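Local coordinates for malarial CLPB2 atpase/hsp101 protein (Plasmodium falciparum, PDB 4IOD) that probably hydrolyses ATP as a chaperone of the ClpA/ClpB family, the chain here being its amino-terminal Clp R domain, at residues N33-I38 / A91-T96; D113-L118 / K142-R147. All coordinates share one frame; numbering follows the deposited sequence.

Contact 1 (N33-I38 / A91-T96); sequences NKLKPI and AEVKET. With SO4 (sulfate ion), chain E.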
ATOM      1  N   ASN B  33      -3.890   1.783 -17.553  1.00 20.62           N
ATOM      2  CA  ASN B  33      -4.917   0.745 -17.471  1.00 23.89           C
ATOM      3  C   ASN B  33      -4.554  -0.346 -16.464  1.00 23.19           C
ATOM      4  O   ASN B  33      -5.409  -1.148 -16.083  1.00 26.34           O
ATOM      5  CB  ASN B  33      -5.160   0.104 -18.839  1.00 29.60           C
ATOM      6  CG  ASN B  33      -5.934   1.009 -19.777  1.00 33.65           C
ATOM      7  OD1 ASN B  33      -5.377   1.553 -20.728  1.00 34.48           O
ATOM      8  ND2 ASN B  33      -7.230   1.177 -19.507  1.00 35.98           N
ATOM      9  N   LYS B  34      -3.287  -0.397 -16.052  1.00 20.75           N
ATOM     10  CA  LYS B  34      -2.859  -1.392 -15.066  1.00 21.72           C
ATOM     11  C   LYS B  34      -2.452  -0.748 -13.747  1.00 21.00           C
ATOM     12  O   LYS B  34      -1.603   0.148 -13.725  1.00 21.87           O
ATOM     13  CB  LYS B  34      -1.700  -2.235 -15.609  1.00 25.93           C
ATOM     14  CG  LYS B  34      -2.096  -3.068 -16.814  1.00 30.52           C
ATOM     15  CD  LYS B  34      -0.931  -3.839 -17.385  1.00 36.73           C
ATOM     16  CE  LYS B  34      -1.321  -4.400 -18.745  1.00 43.39           C
ATOM     17  NZ  LYS B  34      -2.727  -4.910 -18.727  1.00 48.21           N
ATOM     18  N   LEU B  35      -3.053  -1.222 -12.657  1.00 17.52           N
ATOM     19  CA  LEU B  35      -2.735  -0.742 -11.315  1.00 15.44           C
ATOM     20  C   LEU B  35      -1.327  -1.195 -10.952  1.00 15.56           C
ATOM     21  O   LEU B  35      -1.001  -2.375 -11.113  1.00 17.61           O
ATOM     22  CB  LEU B  35      -3.725  -1.334 -10.303  1.00 15.95           C
ATOM     23  CG  LEU B  35      -3.535  -0.980  -8.821  1.00 16.47           C
ATOM     24  CD1 LEU B  35      -3.672   0.519  -8.595  1.00 15.50           C
ATOM     25  CD2 LEU B  35      -4.533  -1.747  -7.953  1.00 18.39           C
ATOM     26  N   LYS B  36      -0.499  -0.269 -10.464  1.00 15.08           N
ATOM     27  CA  LYS B  36       0.869  -0.579 -10.040  1.00 15.77           C
ATOM     28  C   LYS B  36       1.013  -0.308  -8.538  1.00 15.61           C
ATOM     29  O   LYS B  36       0.202   0.426  -7.968  1.00 15.20           O
ATOM     30  CB  LYS B  36       1.885   0.264 -10.819  1.00 18.83           C
ATOM     31  CG  LYS B  36       1.949  -0.067 -12.315  1.00 24.86           C
ATOM     32  CD  LYS B  36       2.721  -1.370 -12.565  1.00 28.46           C
ATOM     33  CE  LYS B  36       2.666  -1.808 -14.031  1.00 32.95           C
ATOM     34  NZ  LYS B  36       3.383  -0.883 -14.936  1.00 35.07           N
ATOM     35  N   PRO B  37       2.028  -0.911  -7.894  1.00 14.42           N
ATOM     36  CA  PRO B  37       2.143  -0.739  -6.435  1.00 13.67           C
ATOM     37  C   PRO B  37       2.205   0.724  -5.984  1.00 13.19           C
ATOM     38  O   PRO B  37       1.622   1.057  -4.954  1.00 13.69           O
ATOM     39  CB  PRO B  37       3.449  -1.466  -6.105  1.00 14.27           C
ATOM     40  CG  PRO B  37       3.512  -2.576  -7.148  1.00 13.93           C
ATOM     41  CD  PRO B  37       2.978  -1.917  -8.409  1.00 17.17           C
ATOM     42  N   ILE B  38       2.882   1.586  -6.740  1.00 13.21           N
ATOM     43  CA  ILE B  38       2.983   2.993  -6.366  1.00 13.44           C
ATOM     44  C   ILE B  38       1.609   3.677  -6.271  1.00 12.91           C
ATOM     45  O   ILE B  38       1.397   4.559  -5.429  1.00 13.84           O
ATOM     46  CB  ILE B  38       3.947   3.760  -7.308  1.00 15.48           C
ATOM     47  CG1 ILE B  38       4.152   5.197  -6.827  1.00 13.35           C
ATOM     48  CG2 ILE B  38       3.446   3.714  -8.761  1.00 14.80           C
ATOM     49  CD1 ILE B  38       4.712   5.286  -5.397  1.00 14.63           C
ATOM     50  N   ALA B  91       0.935  -7.431 -13.125  1.00 23.77           N
ATOM     51  CA  ALA B  91       1.592  -8.593 -12.544  1.00 24.66           C
ATOM     52  C   ALA B  91       2.282  -8.209 -11.242  1.00 23.36           C
ATOM     53  O   ALA B  91       2.348  -9.014 -10.316  1.00 23.78           O
ATOM     54  CB  ALA B  91       2.599  -9.186 -13.515  1.00 27.53           C
ATOM     55  N   GLU B  92       2.803  -6.986 -11.172  1.00 22.57           N
ATOM     56  CA  GLU B  92       3.445  -6.521  -9.943  1.00 21.79           C
ATOM     57  C   GLU B  92       2.448  -6.500  -8.776  1.00 22.18           C
ATOM     58  O   GLU B  92       2.769  -6.943  -7.669  1.00 21.19           O
ATOM     59  CB  GLU B  92       4.063  -5.129 -10.144  1.00 22.91           C
ATOM     60  CG  GLU B  92       5.260  -5.098 -11.093  1.00 29.63           C
ATOM     61  CD  GLU B  92       4.868  -5.044 -12.564  1.00 34.25           C
ATOM     62  OE1 GLU B  92       3.705  -5.367 -12.905  1.00 35.16           O
ATOM     63  OE2 GLU B  92       5.733  -4.677 -13.390  1.00 36.98           O
ATOM     64  N   VAL B  93       1.237  -6.006  -9.033  1.00 18.40           N
ATOM     65  CA  VAL B  93       0.217  -5.892  -7.996  1.00 18.54           C
ATOM     66  C   VAL B  93      -0.337  -7.263  -7.614  1.00 18.55           C
ATOM     67  O   VAL B  93      -0.713  -7.499  -6.463  1.00 20.02           O
ATOM     68  CB  VAL B  93      -0.889  -4.904  -8.422  1.00 16.97           C
ATOM     69  CG1 VAL B  93      -2.167  -5.096  -7.613  1.00 16.69           C
ATOM     70  CG2 VAL B  93      -0.386  -3.482  -8.256  1.00 16.43           C
ATOM     71  N   LYS B  94      -0.357  -8.191  -8.565  1.00 19.04           N
ATOM     72  CA  LYS B  94      -0.793  -9.542  -8.235  1.00 21.42           C
ATOM     73  C   LYS B  94       0.162 -10.149  -7.214  1.00 23.03           C
ATOM     74  O   LYS B  94      -0.268 -10.819  -6.272  1.00 22.73           O
ATOM     75  CB  LYS B  94      -0.893 -10.403  -9.489  1.00 25.79           C
ATOM     76  CG  LYS B  94      -2.081 -10.012 -10.352  1.00 30.09           C
ATOM     77  CD  LYS B  94      -2.169 -10.866 -11.602  1.00 35.31           C
ATOM     78  CE  LYS B  94      -3.430 -10.531 -12.378  1.00 38.99           C
ATOM     79  NZ  LYS B  94      -3.580 -11.392 -13.592  1.00 42.26           N
ATOM     80  N   GLU B  95       1.452  -9.878  -7.382  1.00 21.89           N
ATOM     81  CA  GLU B  95       2.446 -10.297  -6.400  1.00 25.69           C
ATOM     82  C   GLU B  95       2.274  -9.550  -5.071  1.00 23.81           C
ATOM     83  O   GLU B  95       2.463 -10.138  -4.005  1.00 25.64           O
ATOM     84  CB  GLU B  95       3.866 -10.103  -6.937  1.00 32.11           C
ATOM     85  CG  GLU B  95       4.891 -11.004  -6.260  1.00 42.39           C
ATOM     86  CD  GLU B  95       6.264 -10.366  -6.163  1.00 50.64           C
ATOM     87  OE1 GLU B  95       6.437  -9.237  -6.676  1.00 53.16           O
ATOM     88  OE2 GLU B  95       7.169 -10.993  -5.566  1.00 53.85           O
ATOM     89  N   THR B  96       1.903  -8.269  -5.138  1.00 19.54           N
ATOM     90  CA  THR B  96       1.652  -7.470  -3.930  1.00 19.28           C
ATOM     91  C   THR B  96       0.551  -8.108  -3.113  1.00 19.56           C
ATOM     92  O   THR B  96       0.653  -8.238  -1.885  1.00 17.76           O
ATOM     93  CB  THR B  96       1.147  -6.064  -4.276  1.00 19.83           C
ATOM     94  OG1 THR B  96       2.111  -5.398  -5.088  1.00 21.78           O
ATOM     95  CG2 THR B  96       0.895  -5.250  -3.010  1.00 19.38           C
TER
HETATM   96  S   SO4 E 201      -0.489   0.860 -18.662  1.00 34.26           S
HETATM   97  O1  SO4 E 201       0.386  -0.212 -19.118  1.00 34.78           O
HETATM   98  O2  SO4 E 201      -0.773   0.671 -17.238  1.00 33.23           O
HETATM   99  O3  SO4 E 201       0.172   2.157 -18.835  1.00 33.90           O
HETATM  100  O4  SO4 E 201      -1.732   0.854 -19.427  1.00 34.37           O

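Contact 2 (D113-L118 / K142-R147); sequences DVEHLL and KAILKR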
ATOM      1  N   ASP B 113      -5.452  -6.706   6.200  1.00 21.20           N
ATOM      2  CA  ASP B 113      -5.608  -5.364   6.741  1.00 20.49           C
ATOM      3  C   ASP B 113      -4.572  -4.448   6.107  1.00 18.35           C
ATOM      4  O   ASP B 113      -3.723  -4.906   5.332  1.00 15.97           O
ATOM      5  CB  ASP B 113      -5.422  -5.366   8.267  1.00 20.63           C
ATOM      6  CG  ASP B 113      -6.188  -4.246   8.949  1.00 22.11           C
ATOM      7  OD1 ASP B 113      -6.409  -3.191   8.315  1.00 23.04           O
ATOM      8  OD2 ASP B 113      -6.585  -4.415  10.126  1.00 22.61           O
ATOM      9  N   VAL B 114      -4.638  -3.167   6.441  1.00 17.59           N
ATOM     10  CA  VAL B 114      -3.741  -2.184   5.832  1.00 16.47           C
ATOM     11  C   VAL B 114      -2.268  -2.515   6.071  1.00 15.58           C
ATOM     12  O   VAL B 114      -1.421  -2.282   5.195  1.00 13.50           O
ATOM     13  CB  VAL B 114      -4.058  -0.767   6.306  1.00 17.71           C
ATOM     14  CG1 VAL B 114      -3.149   0.247   5.618  1.00 18.28           C
ATOM     15  CG2 VAL B 114      -5.520  -0.433   6.015  1.00 18.39           C
ATOM     16  N   GLU B 115      -1.962  -3.068   7.240  1.00 16.87           N
ATOM     17  CA  GLU B 115      -0.586  -3.410   7.575  1.00 14.96           C
ATOM     18  C   GLU B 115      -0.041  -4.504   6.664  1.00 15.23           C
ATOM     19  O   GLU B 115       1.138  -4.506   6.292  1.00 16.27           O
ATOM     20  CB  GLU B 115      -0.489  -3.848   9.040  1.00 16.76           C
ATOM     21  CG  GLU B 115      -0.794  -2.731  10.043  1.00 20.00           C
ATOM     22  CD  GLU B 115      -2.260  -2.668  10.458  1.00 21.99           C
ATOM     23  OE1 GLU B 115      -3.128  -3.203   9.734  1.00 21.29           O
ATOM     24  OE2 GLU B 115      -2.546  -2.084  11.531  1.00 22.09           O
ATOM     25  N   HIS B 116      -0.907  -5.443   6.304  1.00 13.35           N
ATOM     26  CA  HIS B 116      -0.501  -6.554   5.466  1.00 13.90           C
ATOM     27  C   HIS B 116      -0.311  -6.103   4.038  1.00 13.57           C
ATOM     28  O   HIS B 116       0.572  -6.593   3.341  1.00 14.79           O
ATOM     29  CB  HIS B 116      -1.528  -7.678   5.576  1.00 13.88           C
ATOM     30  CG  HIS B 116      -1.829  -8.028   6.996  1.00 16.75           C
ATOM     31  ND1 HIS B 116      -3.053  -7.795   7.581  1.00 16.97           N
ATOM     32  CD2 HIS B 116      -1.024  -8.508   7.975  1.00 17.41           C
ATOM     33  CE1 HIS B 116      -3.003  -8.158   8.852  1.00 17.91           C
ATOM     34  NE2 HIS B 116      -1.782  -8.592   9.116  1.00 17.65           N
ATOM     35  N   LEU B 117      -1.135  -5.159   3.607  1.00 14.20           N
ATOM     36  CA  LEU B 117      -0.962  -4.579   2.285  1.00 13.78           C
ATOM     37  C   LEU B 117       0.357  -3.797   2.244  1.00 14.52           C
ATOM     38  O   LEU B 117       1.099  -3.857   1.262  1.00 14.55           O
ATOM     39  CB  LEU B 117      -2.146  -3.672   1.952  1.00 15.61           C
ATOM     40  CG  LEU B 117      -2.110  -2.990   0.588  1.00 16.11           C
ATOM     41  CD1 LEU B 117      -1.968  -4.040  -0.499  1.00 16.78           C
ATOM     42  CD2 LEU B 117      -3.374  -2.151   0.408  1.00 16.44           C
ATOM     43  N   LEU B 118       0.654  -3.074   3.320  1.00 14.05           N
ATOM     44  CA  LEU B 118       1.911  -2.337   3.418  1.00 15.47           C
ATOM     45  C   LEU B 118       3.104  -3.278   3.257  1.00 15.11           C
ATOM     46  O   LEU B 118       4.054  -2.976   2.539  1.00 16.13           O
ATOM     47  CB  LEU B 118       1.998  -1.608   4.763  1.00 17.23           C
ATOM     48  CG  LEU B 118       3.272  -0.799   5.043  1.00 16.86           C
ATOM     49  CD1 LEU B 118       3.322   0.412   4.151  1.00 17.61           C
ATOM     50  CD2 LEU B 118       3.311  -0.358   6.509  1.00 20.15           C
ATOM     51  N   LYS B 142       8.157  -5.441   9.629  1.00 15.72           N
ATOM     52  CA  LYS B 142       7.973  -6.720  10.318  1.00 15.30           C
ATOM     53  C   LYS B 142       7.499  -6.445  11.751  1.00 15.13           C
ATOM     54  O   LYS B 142       6.584  -7.110  12.251  1.00 15.25           O
ATOM     55  CB  LYS B 142       9.272  -7.522  10.311  1.00 17.85           C
ATOM     56  CG  LYS B 142       9.136  -8.920  10.892  1.00 25.74           C
ATOM     57  CD  LYS B 142      10.401  -9.731  10.652  1.00 31.11           C
ATOM     58  CE  LYS B 142      10.399 -11.005  11.483  1.00 35.92           C
ATOM     59  NZ  LYS B 142      11.215 -12.068  10.838  1.00 38.24           N
ATOM     60  N   ALA B 143       8.080  -5.434  12.391  1.00 13.58           N
ATOM     61  CA  ALA B 143       7.663  -5.080  13.751  1.00 11.92           C
ATOM     62  C   ALA B 143       6.208  -4.618  13.804  1.00 13.64           C
ATOM     63  O   ALA B 143       5.508  -4.883  14.777  1.00 12.92           O
ATOM     64  CB  ALA B 143       8.585  -4.016  14.344  1.00 12.18           C
ATOM     65  N   ILE B 144       5.753  -3.915  12.774  1.00 13.60           N
ATOM     66  CA  ILE B 144       4.364  -3.474  12.736  1.00 13.69           C
ATOM     67  C   ILE B 144       3.440  -4.690  12.735  1.00 13.91           C
ATOM     68  O   ILE B 144       2.439  -4.723  13.469  1.00 13.84           O
ATOM     69  CB  ILE B 144       4.100  -2.607  11.495  1.00 13.81           C
ATOM     70  CG1 ILE B 144       4.831  -1.268  11.638  1.00 13.14           C
ATOM     71  CG2 ILE B 144       2.609  -2.381  11.296  1.00 15.80           C
ATOM     72  CD1 ILE B 144       4.761  -0.391  10.389  1.00 14.79           C
ATOM     73  N   LEU B 145       3.784  -5.687  11.919  1.00 13.92           N
ATOM     74  CA  LEU B 145       2.971  -6.897  11.779  1.00 15.36           C
ATOM     75  C   LEU B 145       2.950  -7.721  13.062  1.00 12.71           C
ATOM     76  O   LEU B 145       1.896  -8.212  13.468  1.00 13.03           O
ATOM     77  CB  LEU B 145       3.482  -7.762  10.624  1.00 16.72           C
ATOM     78  CG  LEU B 145       2.891  -7.504   9.231  1.00 21.91           C
ATOM     79  CD1 LEU B 145       2.741  -6.019   8.929  1.00 25.24           C
ATOM     80  CD2 LEU B 145       3.745  -8.204   8.176  1.00 23.35           C
ATOM     81  N   LYS B 146       4.116  -7.891  13.672  1.00 11.51           N
ATOM     82  CA  LYS B 146       4.242  -8.634  14.933  1.00 12.27           C
ATOM     83  C   LYS B 146       3.462  -7.959  16.047  1.00 12.14           C
ATOM     84  O   LYS B 146       2.734  -8.614  16.813  1.00 13.83           O
ATOM     85  CB  LYS B 146       5.723  -8.701  15.332  1.00 18.27           C
ATOM     86  CG  LYS B 146       6.206 -10.020  15.907  1.00 27.94           C
ATOM     87  CD  LYS B 146       5.221 -10.634  16.874  1.00 32.90           C
ATOM     88  CE  LYS B 146       5.709 -11.990  17.367  1.00 38.07           C
ATOM     89  NZ  LYS B 146       6.994 -11.888  18.113  1.00 41.64           N
ATOM     90  N   ARG B 147       3.606  -6.644  16.150  1.00 11.98           N
ATOM     91  CA  ARG B 147       2.915  -5.921  17.206  1.00 13.49           C
ATOM     92  C   ARG B 147       1.402  -6.016  17.013  1.00 15.14           C
ATOM     93  O   ARG B 147       0.651  -6.191  17.981  1.00 15.64           O
ATOM     94  CB  ARG B 147       3.364  -4.459  17.244  1.00 17.16           C
ATOM     95  CG  ARG B 147       2.606  -3.613  18.263  1.00 16.61           C
ATOM     96  CD  ARG B 147       3.109  -2.182  18.253  1.00 21.77           C
ATOM     97  NE  ARG B 147       2.576  -1.432  19.382  1.00 27.22           N
ATOM     98  CZ  ARG B 147       1.405  -0.798  19.367  1.00 32.81           C
ATOM     99  NH1 ARG B 147       0.651  -0.819  18.273  1.00 34.21           N
ATOM    100  NH2 ARG B 147       0.991  -0.141  20.443  1.00 34.65           N
TER
HETATM  101  O   HOH W   1      -0.464  -8.580  11.757  1.00 17.65           O

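Contact 1 (N33-I38 / A91-T96)
Val93, on the first turn of helix 91-106, drives its side chain against the backbone where strand 34-35 passes into helix 37-46. Its CB already lies 3.7 Å from the carbonyl oxygen of Leu35. CG1 reaches CD2 of Leu35 at 4.1 Å, the two side chains crossing at about a right angle. CG2, placed beside the backbone N of Val93 and anti to its carbonyl carbon, presses on the chain itself: Leu35 O is 3.1 Å away, a tight approach, and the carbonyl carbon of Lys36 and the ring atom CD of Pro37 lie close by as well. The same oxygen accepts a hydrogen bond from Ser90 OG. The Pro37 ring crosses Glu92 and Thr96 at a slant, CD 3.8 Å from Glu92 CB and CG 3.8 Å from Thr96 OG1. Nearby, Lys36 NZ and Glu92 OE2 stand 4.7 Å apart, too far for a salt bridge. Beyond, a sulfate accepts hydrogen bonds from Asn33 N (3.0 Å to O4) and Lys34 N. Strand 34-35 pairs in parallel with strand 88-89, and the contact joins this two-stranded sheet to two helix starts in the mainly helical Clp R domain.

Contact 2 (D113-L118 / K142-R147)
Glu115 and Ile144 meet at about a right angle, the methyl CG2 of Ile144 resting 3.6 Å from Glu115 CG. One residue on, Leu145 inserts CD1 against the backbone of helix 114-121, 3.4 Å from Glu115 O and 3.9 Å from Glu115 CB. Further along, Leu118 CD2 touches Ile144 CD1 at 4.1 Å, which closes an apolar seam between two helices running nearly antiparallel, their axes 9.8 Å apart at an angle of 154°. At the other end of the seam the His116 ring approaches Leu145 obliquely, and its NE2 shares a water with the carbonyl oxygen of Leu145; the water donates to that oxygen at 2.9 Å.

His116 ND1 accepts a hydrogen bond from Asp113 N exactly in the ring plane (3.0 Å, 159°), which holds the rotation of the imidazole and so directs NE2 toward the water. Glu115 bends at chi2 (92°), turning its carboxylate away from the seam, where OE2 is hydrogen-bonded to Tyr49 OH and salt-bridged to Lys148 NZ. Asp113 OD2 also binds Lys148, and Arg15 of helix 14-29, so the charges sit in a network that probably keeps both carboxylates ionised. Leu53 of helix 48-56 packs on Glu115 and Leu118. The pairing joins the last helix of the chain, 138-153, to helix 114-121 inside the mainly helical Clp amino-terminal domain.

Both contacts are buried, yet they lie on opposite sides of the chain's centre, their own centres about 19 Å apart. They share no element, but the helices they use, 91-106 and 114-121, are consecutive in the chain and touch directly, Thr96 CG2 packing 4.0 Å from Leu117 CD1. Contact 1 sets side chains of a helix start against the backbone and proline ring of a strand-to-helix turn, with a sulfate, probably from the crystallisation liquor, bound at one end. Contact 2 instead pairs two regular helices, and its apolar seam is edged by a water bridge and salt bridges that tie in the last helix of the domain.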